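Long-range contacts in methylmalonyl-CoA carboxyltransferase 12S subunit (Propionibacterium freudenreichii, PDB 1ON3), which transfers the carboxyl group of methylmalonyl-CoA to the biotin of the 1.3S subunit, yielding propanoyl-CoA, and as a hexamer forms the core of transcarboxylase: residues D83-G88 and T117-T122; A99-F104 and L134-S139; T105-S110 and G141-E146; G155-A160 and S183-L188; A172-P177 and I192-K197. All coordinates share one frame; numbering follows the deposited sequence.

Contact 1 (D83-G88 and T117-T122)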
# COMPACT_ATOMS: atom_id res chain seq x y z
N ASP E 83 -20.51 33.93 17.41
CA ASP E 83 -21.07 34.00 16.06
C ASP E 83 -22.28 33.07 15.93
O ASP E 83 -22.61 32.59 14.84
CB ASP E 83 -20.08 33.69 14.93
CG ASP E 83 -20.49 34.40 13.66
OD1 ASP E 83 -20.22 33.94 12.53
OD2 ASP E 83 -21.11 35.47 13.81
N GLY E 84 -22.95 32.83 17.05
CA GLY E 84 -24.15 32.02 17.03
C GLY E 84 -24.00 30.50 17.10
O GLY E 84 -24.99 29.81 16.90
N VAL E 85 -22.81 29.98 17.35
CA VAL E 85 -22.66 28.52 17.47
C VAL E 85 -21.65 28.17 18.57
O VAL E 85 -20.61 28.82 18.70
CB VAL E 85 -22.24 27.86 16.13
CG1 VAL E 85 -20.75 28.10 15.86
CG2 VAL E 85 -22.54 26.34 16.18
N VAL E 86 -21.99 27.17 19.37
CA VAL E 86 -21.11 26.73 20.46
C VAL E 86 -20.51 25.42 19.99
O VAL E 86 -21.23 24.47 19.71
CB VAL E 86 -21.91 26.51 21.77
CG1 VAL E 86 -20.95 26.16 22.91
CG2 VAL E 86 -22.71 27.77 22.11
N THR E 87 -19.18 25.39 19.90
CA THR E 87 -18.46 24.23 19.40
C THR E 87 -17.35 23.74 20.33
O THR E 87 -16.70 24.53 21.02
CB THR E 87 -17.80 24.56 18.05
OG1 THR E 87 -16.89 25.65 18.23
CG2 THR E 87 -18.86 24.97 17.01
N GLY E 88 -17.13 22.44 20.33
CA GLY E 88 -16.09 21.91 21.19
C GLY E 88 -16.02 20.40 21.23
O GLY E 88 -16.61 19.71 20.40
N THR E 117 -17.46 28.40 9.67
CA THR E 117 -16.05 28.03 9.72
C THR E 117 -15.77 27.30 11.03
O THR E 117 -15.02 26.32 11.05
CB THR E 117 -15.15 29.26 9.61
OG1 THR E 117 -15.33 29.84 8.31
CG2 THR E 117 -13.69 28.89 9.79
N LYS E 118 -16.39 27.76 12.12
CA LYS E 118 -16.22 27.14 13.44
C LYS E 118 -16.72 25.69 13.41
O LYS E 118 -16.10 24.76 13.95
CB LYS E 118 -17.02 27.92 14.51
CG LYS E 118 -16.34 29.19 15.05
CD LYS E 118 -17.16 29.88 16.14
CE LYS E 118 -17.34 29.00 17.36
NZ LYS E 118 -18.06 29.71 18.46
N VAL E 119 -17.87 25.50 12.78
CA VAL E 119 -18.44 24.16 12.68
C VAL E 119 -17.53 23.24 11.86
O VAL E 119 -17.27 22.10 12.24
CB VAL E 119 -19.85 24.20 12.05
CG1 VAL E 119 -20.33 22.78 11.76
CG2 VAL E 119 -20.82 24.88 13.01
N VAL E 120 -17.04 23.74 10.73
CA VAL E 120 -16.16 22.95 9.88
C VAL E 120 -14.86 22.59 10.61
O VAL E 120 -14.37 21.46 10.51
CB VAL E 120 -15.83 23.69 8.56
CG1 VAL E 120 -14.79 22.93 7.77
CG2 VAL E 120 -17.09 23.82 7.71
N GLU E 121 -14.31 23.53 11.37
CA GLU E 121 -13.08 23.26 12.09
C GLU E 121 -13.33 22.16 13.13
O GLU E 121 -12.48 21.30 13.35
CB GLU E 121 -12.53 24.55 12.72
CG GLU E 121 -11.50 25.22 11.79
CD GLU E 121 -11.35 26.72 12.00
OE1 GLU E 121 -11.56 27.20 13.14
OE2 GLU E 121 -11.03 27.42 11.01
N THR E 122 -14.50 22.17 13.74
CA THR E 122 -14.84 21.16 14.73
C THR E 122 -15.03 19.81 14.05
O THR E 122 -14.66 18.78 14.59
CB THR E 122 -16.12 21.53 15.51
OG1 THR E 122 -15.93 22.80 16.14
CG2 THR E 122 -16.43 20.50 16.58
O HOH W 1 -17.81 28.03 20.64
O HOH W 2 -14.59 25.44 16.48
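Lys-118 reaches from the helix to the strand and gives its ammonium to the backbone: NZ donates to Val-85 O at 2.7 Å, approaching almost in line with the carbonyl (C=O...N angle 163°). A water near NZ also accepts from Thr-87 N, tying the amino group to two successive inward-facing residues of the strand. The chain gets there by a single kink at chi3 (63°), which turns CE back toward the strand, 3.5 Å from Thr-87 OG1. On the way its methylenes slide past Val-85, whose CG1 lies 3.8 Å from Lys-118 CE. A methionine in place of Lys-118 would probably keep much of this packing but leave Val-85 O without its charged donor and the water with one donor fewer.

One turn on, Thr-122 OG1 sits 3.2 Å from Thr-87 CB while donating to Lys-118 O, a carbonyl that Thr-122 N approaches from the opposite face. A second water links that same oxygen to Thr-87 OG1. Val-85 CG2 and Val-119 CG2 meet at 3.9 Å. Further out, Gly-63 O and Ala-82 O lie within hydrogen-bonding range of NZ as well, so four acceptors surround its three protons. The helical segment 117-122 runs 19° from parallel to strand segment 85-88, the axes 8.3 Å apart at closest, with Val-119 and Thr-122 also touching Ala-100 and His-98 of the neighbouring strand 95-102.

Contact 2 (A99-F104 and L134-S139)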
# COMPACT_ATOMS: atom_id res chain seq x y z
N ALA E 99 -18.82 18.34 19.01
CA ALA E 99 -20.20 18.77 18.81
C ALA E 99 -20.33 20.26 18.52
O ALA E 99 -19.43 21.05 18.83
CB ALA E 99 -21.03 18.43 20.05
N ALA E 100 -21.46 20.63 17.91
CA ALA E 100 -21.76 22.02 17.59
C ALA E 100 -23.21 22.24 18.01
O ALA E 100 -24.05 21.33 17.93
CB ALA E 100 -21.60 22.28 16.11
N SER E 101 -23.53 23.45 18.45
CA SER E 101 -24.89 23.72 18.89
C SER E 101 -25.23 25.16 18.52
O SER E 101 -24.63 26.09 19.05
CB SER E 101 -24.98 23.50 20.41
OG SER E 101 -26.31 23.54 20.89
N GLN E 102 -26.16 25.33 17.59
CA GLN E 102 -26.56 26.66 17.14
C GLN E 102 -27.37 27.39 18.19
O GLN E 102 -28.21 26.80 18.88
CB GLN E 102 -27.36 26.58 15.83
CG GLN E 102 -26.49 26.28 14.62
CD GLN E 102 -27.27 26.23 13.32
OE1 GLN E 102 -28.30 25.57 13.24
NE2 GLN E 102 -26.77 26.92 12.30
N ASP E 103 -27.11 28.69 18.30
CA ASP E 103 -27.77 29.54 19.27
C ASP E 103 -28.77 30.45 18.56
O ASP E 103 -28.40 31.50 18.02
CB ASP E 103 -26.73 30.38 20.02
CG ASP E 103 -27.33 31.15 21.17
OD1 ASP E 103 -28.56 31.16 21.30
OD2 ASP E 103 -26.55 31.76 21.93
N PHE E 104 -30.03 30.04 18.57
CA PHE E 104 -31.09 30.80 17.94
C PHE E 104 -31.28 32.20 18.56
O PHE E 104 -31.80 33.10 17.89
CB PHE E 104 -32.41 30.03 18.02
CG PHE E 104 -33.53 30.67 17.25
CD1 PHE E 104 -33.58 30.55 15.86
CD2 PHE E 104 -34.49 31.44 17.90
CE1 PHE E 104 -34.56 31.19 15.13
CE2 PHE E 104 -35.49 32.08 17.17
CZ PHE E 104 -35.52 31.96 15.78
N LEU E 134 -21.64 15.46 16.52
CA LEU E 134 -23.06 15.71 16.76
C LEU E 134 -23.33 17.22 16.60
O LEU E 134 -22.52 18.04 17.02
CB LEU E 134 -23.47 15.23 18.16
CG LEU E 134 -23.30 13.71 18.35
CD1 LEU E 134 -22.00 13.44 19.10
CD2 LEU E 134 -24.47 13.13 19.12
N PHE E 135 -24.46 17.56 16.00
CA PHE E 135 -24.79 18.95 15.71
C PHE E 135 -26.27 19.28 15.98
O PHE E 135 -27.15 18.67 15.40
CB PHE E 135 -24.44 19.20 14.24
CG PHE E 135 -24.44 20.65 13.81
CD1 PHE E 135 -23.83 21.01 12.61
CD2 PHE E 135 -25.07 21.64 14.56
CE1 PHE E 135 -23.85 22.33 12.16
CE2 PHE E 135 -25.10 22.98 14.11
CZ PHE E 135 -24.48 23.31 12.91
N PHE E 136 -26.51 20.23 16.88
CA PHE E 136 -27.88 20.70 17.19
C PHE E 136 -28.13 21.91 16.28
O PHE E 136 -27.44 22.94 16.39
CB PHE E 136 -28.03 21.15 18.64
CG PHE E 136 -28.05 20.03 19.66
CD1 PHE E 136 -26.88 19.60 20.26
CD2 PHE E 136 -29.26 19.47 20.07
CE1 PHE E 136 -26.90 18.62 21.26
CE2 PHE E 136 -29.30 18.49 21.06
CZ PHE E 136 -28.11 18.07 21.67
N TYR E 137 -29.09 21.76 15.36
CA TYR E 137 -29.46 22.81 14.41
C TYR E 137 -30.67 23.60 14.94
O TYR E 137 -31.64 23.01 15.40
CB TYR E 137 -29.84 22.16 13.08
CG TYR E 137 -28.70 21.47 12.38
CD1 TYR E 137 -28.01 22.09 11.35
CD2 TYR E 137 -28.36 20.15 12.70
CE1 TYR E 137 -27.01 21.43 10.64
CE2 TYR E 137 -27.35 19.47 12.00
CZ TYR E 137 -26.68 20.11 10.97
OH TYR E 137 -25.70 19.45 10.27
N ASP E 138 -30.62 24.92 14.83
CA ASP E 138 -31.69 25.78 15.32
C ASP E 138 -31.34 27.09 14.61
O ASP E 138 -30.70 27.95 15.20
CB ASP E 138 -31.53 25.95 16.85
CG ASP E 138 -32.77 26.51 17.51
OD1 ASP E 138 -33.63 27.04 16.78
OD2 ASP E 138 -32.88 26.45 18.76
N SER E 139 -31.78 27.23 13.36
CA SER E 139 -31.37 28.40 12.58
C SER E 139 -32.29 28.89 11.46
O SER E 139 -33.03 28.12 10.86
CB SER E 139 -29.99 28.08 11.97
OG SER E 139 -29.63 28.95 10.91
O HOH W 3 -30.55 27.66 19.94
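Gln-102 takes over where the regular pairing of these parallel strands ends. Its CG is anti to the carbonyl carbon (chi1 -74°), which puts it at the edge of the Phe-135 ring, 3.6 Å from CE2; beyond the extended CD, OE1 accepts from Asp-138 N at 2.9 Å. An alanine here would probably leave that N-H without its acceptor and open a gap beside the ring. Ala-100 CB lies over one face of Phe-135, 4.0 Å from the centroid in a CH-pi contact, and Tyr-137 CZ lies over the other, toward the rim. Phe-104 CB approaches Asp-138 OD1 at 3.5 Å, while Asp-138 OD2 is salt-bridged to Arg-49. Backbone bonds such as Gln-102 N to Phe-136 O, 3.0 Å, hold the strands in register. Helix 113-129 connects them in a beta-alpha-beta crossover of the crotonase-like fold, and segment 99-104 ends at Phe-104, in the methylmalonyl-CoA pocket.

Contact 3 (T105-S110 and G141-E146). With MCA (methylmalonyl-coenzyme A), chain T.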
# COMPACT_ATOMS: atom_id res chain seq x y z
N THR E 105 -30.89 32.39 19.81
CA THR E 105 -31.04 33.71 20.46
C THR E 105 -30.10 34.75 19.88
O THR E 105 -30.20 35.94 20.19
CB THR E 105 -30.78 33.65 21.99
OG1 THR E 105 -29.38 33.49 22.24
CG2 THR E 105 -31.55 32.50 22.63
N VAL E 106 -29.17 34.31 19.03
CA VAL E 106 -28.22 35.21 18.41
C VAL E 106 -28.52 35.34 16.91
O VAL E 106 -28.20 34.45 16.12
CB VAL E 106 -26.78 34.71 18.66
CG1 VAL E 106 -25.80 35.52 17.84
CG2 VAL E 106 -26.46 34.81 20.15
N MET E 107 -29.15 36.45 16.54
CA MET E 107 -29.51 36.69 15.14
C MET E 107 -30.24 35.49 14.52
O MET E 107 -29.95 35.06 13.40
CB MET E 107 -28.25 37.03 14.33
CG MET E 107 -27.67 38.42 14.60
SD MET E 107 -26.37 38.93 13.41
CE MET E 107 -27.32 39.37 11.94
N GLY E 108 -31.21 34.96 15.26
CA GLY E 108 -31.97 33.82 14.77
C GLY E 108 -31.13 32.60 14.42
O GLY E 108 -31.54 31.78 13.59
N GLY E 109 -29.98 32.47 15.06
CA GLY E 109 -29.11 31.34 14.76
C GLY E 109 -28.64 31.32 13.32
O GLY E 109 -28.06 30.33 12.86
N SER E 110 -28.89 32.41 12.59
CA SER E 110 -28.48 32.52 11.19
C SER E 110 -27.02 32.17 11.06
O SER E 110 -26.20 32.58 11.88
CB SER E 110 -28.72 33.93 10.65
OG SER E 110 -28.01 34.89 11.41
N GLY E 141 -31.16 29.88 8.70
CA GLY E 141 -30.41 29.69 7.46
C GLY E 141 -29.17 30.58 7.32
O GLY E 141 -28.67 31.12 8.30
N ALA E 142 -28.66 30.72 6.10
CA ALA E 142 -27.47 31.55 5.88
C ALA E 142 -27.76 32.98 6.32
O ALA E 142 -28.82 33.53 6.03
CB ALA E 142 -27.08 31.52 4.40
N ARG E 143 -26.82 33.58 7.05
CA ARG E 143 -27.01 34.95 7.53
C ARG E 143 -27.09 35.88 6.32
O ARG E 143 -26.09 36.15 5.65
CB ARG E 143 -25.86 35.37 8.44
CG ARG E 143 -26.10 36.69 9.18
CD ARG E 143 -24.98 36.95 10.18
NE ARG E 143 -24.94 35.96 11.27
CZ ARG E 143 -23.89 35.76 12.05
NH1 ARG E 143 -22.77 36.46 11.87
NH2 ARG E 143 -23.95 34.87 13.04
N ILE E 144 -28.29 36.38 6.06
CA ILE E 144 -28.56 37.23 4.91
C ILE E 144 -27.73 38.50 4.74
O ILE E 144 -27.42 38.89 3.60
CB ILE E 144 -30.07 37.57 4.85
CG1 ILE E 144 -30.87 36.28 4.58
CG2 ILE E 144 -30.34 38.57 3.77
CD1 ILE E 144 -32.40 36.44 4.73
N GLN E 145 -27.36 39.14 5.85
CA GLN E 145 -26.55 40.36 5.78
C GLN E 145 -25.14 40.08 5.23
O GLN E 145 -24.47 41.00 4.74
CB GLN E 145 -26.39 41.00 7.17
CG GLN E 145 -27.67 41.59 7.78
CD GLN E 145 -28.39 40.63 8.71
OE1 GLN E 145 -29.12 41.04 9.62
NE2 GLN E 145 -28.20 39.33 8.49
N GLU E 146 -24.70 38.83 5.31
CA GLU E 146 -23.36 38.46 4.83
C GLU E 146 -23.30 37.97 3.38
O GLU E 146 -22.26 37.52 2.91
CB GLU E 146 -22.74 37.41 5.78
CG GLU E 146 -22.54 37.95 7.19
CD GLU E 146 -21.86 36.97 8.12
OE1 GLU E 146 -21.67 35.80 7.71
OE2 GLU E 146 -21.50 37.38 9.25
C8 MCA T . -33.76 34.78 10.92
N9 MCA T . -33.12 35.98 11.25
C4 MCA T . -32.16 36.15 10.27
C5 MCA T . -32.29 35.02 9.42
N7 MCA T . -33.30 34.18 9.84
N3 MCA T . -31.23 37.18 10.13
C2 MCA T . -30.42 37.02 9.03
N1 MCA T . -30.45 35.97 8.14
C6 MCA T . -31.38 34.94 8.30
N6 MCA T . -31.38 33.95 7.41
C1' MCA T . -33.31 36.86 12.27
C2' MCA T . -34.65 37.57 12.08
O2' MCA T . -34.52 38.69 11.24
C3' MCA T . -35.05 37.86 13.51
O3' MCA T . -34.50 39.10 13.91
C4' MCA T . -34.51 36.68 14.34
O4' MCA T . -33.41 36.14 13.50
C5' MCA T . -35.47 35.45 14.60
O5' MCA T . -36.51 35.68 14.04
P1 MCA T . -37.89 35.78 14.00
O11 MCA T . -38.40 36.21 12.81
O12 MCA T . -37.93 36.61 15.05
O6 MCA T . -38.69 34.36 14.20
P2 MCA T . -39.40 33.23 14.21
O21 MCA T . -40.51 34.05 14.09
O22 MCA T . -39.16 32.23 15.17
O7 MCA T . -39.15 32.64 12.74
CPB MCA T . -38.08 32.34 12.29
CPA MCA T . -37.77 31.82 10.90
CP7 MCA T . -37.74 33.22 10.24
CP9 MCA T . -38.76 30.74 10.41
CP8 MCA T . -36.36 31.17 10.95
OP3 MCA T . -36.90 33.99 10.72
CP6 MCA T . -37.48 33.37 8.85
OP2 MCA T . -38.21 32.72 8.02
NP2 MCA T . -36.36 34.23 8.40
CP5 MCA T . -35.76 33.81 7.19
CP4 MCA T . -35.45 32.68 6.37
CP3 MCA T . -34.61 32.67 5.18
OP1 MCA T . -35.10 33.64 4.37
NP1 MCA T . -33.45 31.91 4.70
CP2 MCA T . -33.02 32.38 3.41
CP1 MCA T . -31.77 31.67 3.11
P3 MCA T . -34.55 40.17 15.16
O31 MCA T . -35.97 40.47 14.78
O32 MCA T . -33.62 41.29 14.83
O33 MCA T . -34.48 39.67 16.58
S MCA T . -31.10 32.00 1.77
CS1 MCA T . -30.06 30.87 2.34
OS1 MCA T . -29.98 30.18 3.40
CS2 MCA T . -29.86 29.90 1.35
CS3 MCA T . -28.61 29.72 0.93
CS4 MCA T . -30.72 28.83 0.62
OS4 MCA T . -30.42 28.41 -0.50
OS5 MCA T . -31.70 28.45 1.23
O HOH W 4 -26.21 33.54 14.46
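The guanidinium of Arg-143 has Met-107 SD over one face, 3.9 Å above its plane and toward the rim, and Ser-110 OG at its edge. In that plane NE donates to Ser-110 OG at 3.3 Å, with an N-H...O angle of 157°. NH2 makes a weak bond to Ser-110 O, reinforced by a water that accepts from NH2 and donates to both Ser-110 O and Val-106 O. NH1 forms a salt bridge with Glu-146 OE2 and another with Asp-83, so carboxylates hold the far end of the group. Ser-110 OG lies between the backbone N and the carbonyl carbon (chi1 59°), from where it donates to Met-107 O at 2.8 Å while accepting from the arginine. Beyond the sulfur, Met-107 CE meets Gln-145 tip to tip, 3.4 Å from OE1.

The two loops cradle methylmalonyl-CoA. Ile-144 N donates to adenine N1 of the ligand at 3.0 Å, nearly straight at 171°, and Ala-142 O accepts from ligand N6 at 2.9 Å. Gly-108 CA is 3.0 Å from the ribose O4', where a side chain would clash.

At the thioester, Ala-142 N donates to the carbonyl oxygen OS1 at 3.1 Å. Backbone groups thus read the adenine's hydrogen-bonding edge, and the N-H at OS1 would be expected to polarise the thioester carbonyl.

Contact 4 (G155-A160 and S183-L188)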
# COMPACT_ATOMS: atom_id res chain seq x y z
N GLY E 155 -21.16 26.08 1.66
CA GLY E 155 -20.44 25.24 0.72
C GLY E 155 -19.36 24.45 1.46
O GLY E 155 -19.24 23.23 1.28
N LYS E 156 -18.58 25.13 2.31
CA LYS E 156 -17.52 24.45 3.06
C LYS E 156 -18.10 23.40 4.01
O LYS E 156 -17.55 22.31 4.15
CB LYS E 156 -16.67 25.45 3.85
CG LYS E 156 -15.84 26.41 2.95
CD LYS E 156 -14.97 27.35 3.79
CE LYS E 156 -14.10 28.25 2.92
NZ LYS E 156 -14.88 29.13 2.01
N MET E 157 -19.22 23.72 4.65
CA MET E 157 -19.85 22.77 5.55
C MET E 157 -20.35 21.50 4.83
O MET E 157 -20.16 20.39 5.34
CB MET E 157 -21.03 23.40 6.29
CG MET E 157 -21.65 22.45 7.32
SD MET E 157 -23.06 23.15 8.22
CE MET E 157 -22.22 24.52 9.07
N PHE E 158 -20.98 21.67 3.67
CA PHE E 158 -21.49 20.51 2.93
C PHE E 158 -20.33 19.62 2.50
O PHE E 158 -20.39 18.40 2.62
CB PHE E 158 -22.30 20.93 1.69
CG PHE E 158 -23.49 21.81 1.99
CD1 PHE E 158 -24.13 21.76 3.23
CD2 PHE E 158 -23.99 22.68 1.01
CE1 PHE E 158 -25.26 22.57 3.51
CE2 PHE E 158 -25.11 23.48 1.27
CZ PHE E 158 -25.74 23.43 2.52
N PHE E 159 -19.26 20.25 2.00
CA PHE E 159 -18.10 19.49 1.57
C PHE E 159 -17.51 18.71 2.75
O PHE E 159 -17.06 17.58 2.59
CB PHE E 159 -17.05 20.43 0.99
CG PHE E 159 -15.86 19.72 0.39
CD1 PHE E 159 -14.75 19.41 1.17
CD2 PHE E 159 -15.86 19.36 -0.96
CE1 PHE E 159 -13.64 18.75 0.62
CE2 PHE E 159 -14.76 18.71 -1.53
CZ PHE E 159 -13.65 18.40 -0.74
N ALA E 160 -17.52 19.32 3.93
CA ALA E 160 -16.99 18.68 5.13
C ALA E 160 -17.87 17.49 5.55
O ALA E 160 -17.35 16.45 5.98
CB ALA E 160 -16.89 19.72 6.28
N SER E 183 -30.69 22.93 5.36
CA SER E 183 -31.20 21.57 5.48
C SER E 183 -30.34 20.48 4.82
O SER E 183 -30.41 19.32 5.21
CB SER E 183 -32.62 21.50 4.90
OG SER E 183 -33.50 22.38 5.59
N TYR E 184 -29.54 20.84 3.83
CA TYR E 184 -28.70 19.84 3.17
C TYR E 184 -27.59 19.28 4.07
O TYR E 184 -27.14 18.16 3.86
CB TYR E 184 -28.13 20.41 1.87
CG TYR E 184 -29.18 20.60 0.79
CD1 TYR E 184 -29.36 21.85 0.17
CD2 TYR E 184 -30.01 19.54 0.39
CE1 TYR E 184 -30.34 22.03 -0.82
CE2 TYR E 184 -30.98 19.71 -0.58
CZ TYR E 184 -31.15 20.97 -1.19
OH TYR E 184 -32.13 21.15 -2.15
N SER E 185 -27.16 20.05 5.07
CA SER E 185 -26.12 19.55 5.98
C SER E 185 -26.71 18.34 6.74
O SER E 185 -26.10 17.27 6.79
CB SER E 185 -25.66 20.66 6.93
OG SER E 185 -24.61 20.21 7.78
N PRO E 186 -27.90 18.49 7.35
CA PRO E 186 -28.49 17.34 8.05
C PRO E 186 -28.65 16.15 7.10
O PRO E 186 -28.40 14.99 7.47
CB PRO E 186 -29.83 17.88 8.52
CG PRO E 186 -29.48 19.25 8.91
CD PRO E 186 -28.59 19.73 7.75
N ALA E 187 -29.05 16.43 5.87
CA ALA E 187 -29.24 15.37 4.88
C ALA E 187 -27.94 14.63 4.60
O ALA E 187 -27.96 13.46 4.27
CB ALA E 187 -29.79 15.95 3.56
N LEU E 188 -26.83 15.34 4.71
CA LEU E 188 -25.52 14.73 4.44
C LEU E 188 -24.92 14.04 5.67
O LEU E 188 -23.88 13.37 5.56
CB LEU E 188 -24.58 15.81 3.88
CG LEU E 188 -24.94 16.34 2.48
CD1 LEU E 188 -24.09 17.57 2.15
CD2 LEU E 188 -24.73 15.26 1.42
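Phe-158 carries most of this helix-to-helix contact. Its CB touches Leu-188 CD1 at 3.8 Å; CG lies anti to the carbonyl carbon (chi1 -59°), and the ring beyond it reaches the other helix. CD1 passes 3.9 Å from Ser-185 N, and CE1 comes closer to the same nitrogen, at 3.5 Å. Ser-185 CB sits in the ring plane at the edge, whereas Tyr-184 CB lies over one face, 3.9 Å from CZ at the tip and 4.2 Å from the centroid, a CH-pi contact. The helical segments 155-160 and 184-188, 9° from parallel with axes 9.3 Å apart, belong to successive crossovers of the crotonase-like fold: helix 147-164 leads into strand 170-175, and helix 184-188 into strand 191-195. Beside the ring, Met-157 SD rests 3.4 Å from Ser-185 OG, whose hydrogen bonds go to Asn-161 and Tyr-137. Leu-392 of the second subunit packs against Phe-158, and the Tyr-184 ring meets Phe-373 of that subunit, with the planes at about 55°.

Contact 5 (A172-P177 and I192-K197)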
# COMPACT_ATOMS: atom_id res chain seq x y z
N ALA E 172 -27.38 14.54 13.37
CA ALA E 172 -27.96 15.87 13.36
C ALA E 172 -29.21 15.88 14.22
O ALA E 172 -30.03 14.96 14.16
CB ALA E 172 -28.30 16.27 11.95
N ILE E 173 -29.36 16.92 15.03
CA ILE E 173 -30.56 17.07 15.85
C ILE E 173 -31.17 18.42 15.49
O ILE E 173 -30.56 19.46 15.76
CB ILE E 173 -30.25 17.06 17.38
CG1 ILE E 173 -29.54 15.77 17.77
CG2 ILE E 173 -31.55 17.16 18.17
CD1 ILE E 173 -28.04 15.94 17.95
N ILE E 174 -32.33 18.41 14.84
CA ILE E 174 -33.01 19.64 14.46
C ILE E 174 -33.92 19.96 15.63
O ILE E 174 -34.87 19.22 15.91
CB ILE E 174 -33.90 19.48 13.20
CG1 ILE E 174 -33.24 18.56 12.18
CG2 ILE E 174 -34.18 20.87 12.61
CD1 ILE E 174 -31.94 19.03 11.65
N ALA E 175 -33.64 21.07 16.31
CA ALA E 175 -34.41 21.44 17.49
C ALA E 175 -35.02 22.84 17.43
O ALA E 175 -35.33 23.44 18.46
CB ALA E 175 -33.51 21.32 18.73
N GLY E 176 -35.17 23.33 16.21
CA GLY E 176 -35.76 24.64 15.97
C GLY E 176 -35.90 24.76 14.47
O GLY E 176 -35.99 23.73 13.78
N PRO E 177 -35.93 25.98 13.93
CA PRO E 177 -36.06 26.11 12.48
C PRO E 177 -34.78 25.66 11.79
O PRO E 177 -33.71 25.60 12.41
CB PRO E 177 -36.27 27.62 12.28
CG PRO E 177 -36.88 28.06 13.55
CD PRO E 177 -36.11 27.29 14.59
N ILE E 192 -30.89 11.94 11.24
CA ILE E 192 -31.53 13.19 11.64
C ILE E 192 -32.58 12.92 12.72
O ILE E 192 -33.50 12.12 12.49
CB ILE E 192 -32.25 13.89 10.48
CG1 ILE E 192 -31.24 14.29 9.40
CG2 ILE E 192 -32.98 15.13 11.01
CD1 ILE E 192 -31.91 14.87 8.13
N ILE E 193 -32.43 13.56 13.88
CA ILE E 193 -33.39 13.45 14.98
C ILE E 193 -34.05 14.82 14.97
O ILE E 193 -33.35 15.83 15.07
CB ILE E 193 -32.71 13.28 16.36
CG1 ILE E 193 -31.95 11.95 16.40
CG2 ILE E 193 -33.77 13.27 17.46
CD1 ILE E 193 -30.91 11.91 17.51
N MET E 194 -35.37 14.85 14.85
CA MET E 194 -36.11 16.11 14.77
C MET E 194 -37.15 16.20 15.88
O MET E 194 -37.95 15.28 16.05
CB MET E 194 -36.79 16.16 13.40
CG MET E 194 -37.14 17.52 12.91
SD MET E 194 -37.64 17.49 11.17
CE MET E 194 -38.53 19.06 11.17
N THR E 195 -37.16 17.31 16.63
CA THR E 195 -38.14 17.47 17.71
C THR E 195 -39.45 18.00 17.14
O THR E 195 -39.49 18.48 16.00
CB THR E 195 -37.68 18.46 18.78
OG1 THR E 195 -37.74 19.79 18.25
CG2 THR E 195 -36.26 18.15 19.23
N LYS E 196 -40.52 17.94 17.94
CA LYS E 196 -41.81 18.42 17.47
C LYS E 196 -41.91 19.95 17.46
O LYS E 196 -42.92 20.52 17.05
CB LYS E 196 -42.95 17.78 18.29
CG LYS E 196 -43.13 16.32 17.89
CD LYS E 196 -44.31 15.65 18.56
CE LYS E 196 -44.51 14.26 17.95
NZ LYS E 196 -45.66 13.52 18.54
N LYS E 197 -40.85 20.61 17.90
CA LYS E 197 -40.84 22.07 17.89
C LYS E 197 -40.05 22.55 16.67
O LYS E 197 -40.05 23.73 16.34
CB LYS E 197 -40.18 22.61 19.16
CG LYS E 197 -41.00 22.39 20.43
CD LYS E 197 -42.33 23.15 20.35
CE LYS E 197 -43.06 23.10 21.70
NZ LYS E 197 -43.24 21.69 22.17
O HOH W 5 -36.70 21.57 20.11
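Ala-172 O receives the N-H of Ile-193 at 2.8 Å, in a bond close to straight (172°), and it also touches Ile-192 CA at 3.4 Å in a CA-H...O contact. The pattern then alternates as in any parallel pair: Ile-174 N donates to Ile-193 O, and Ile-174 O accepts from Thr-195 N at 3.1 Å.

On one face of the sheet, Ile-173 and Ile-193 lie side by side and point the same way, CG1 of the first 4.1 Å from CD1 of the second; helix 241-253 packs on both. The other face carries Ala-172, Ile-174, Ile-192 and Met-194. Here Ile-174 has its CG1 anti to the carbonyl carbon, with chi1 drawn in to -38°, and this CG1 meets Ile-192 CG2 at 3.6 Å. Its CB faces Met-194 CG at 3.8 Å, and Pro-186 of helix 184-188 closes over Ala-172, Ile-174 and Ile-192.

At the C-terminal ends the strands part. Thr-195 OG1 accepts from Lys-197 N at 3.2 Å in an ST turn, and a water joins that OG1 to Ala-175 O. Strand 170-175 turns a corner at Gly-176 into strand 177-179 and is followed by helix 184-188, a beta-beta-alpha unit of the kind repeated in the crotonase-like fold, with Pro-177 at the methylmalonyl-CoA site.

How the contacts relate
Contacts 1, 2 and 5 follow one another across the mixed sheet of the N-terminal half, whose strands 85-92, 95-102, 133-139, 170-175 and 191-195 are neighbours in that order. Contacts 1 and 2 have centres about 9 Å apart, contacts 2 and 5 about 10 Å, and contacts 1 and 5 about 18 Å. Along the chain, contacts 1, 2 and 3 interlock, since their segments alternate, and contacts 4 and 5 interlock after them. Contact 3 lies in the loops that continue the strands of contact 2, and Val-119 and Val-120 of contact 1 pack on Met-157 of contact 4. Contacts 3 and 4 both touch the second subunit, so loops and helices on this sheet contribute both to the methylmalonyl-CoA site and to the subunit interface.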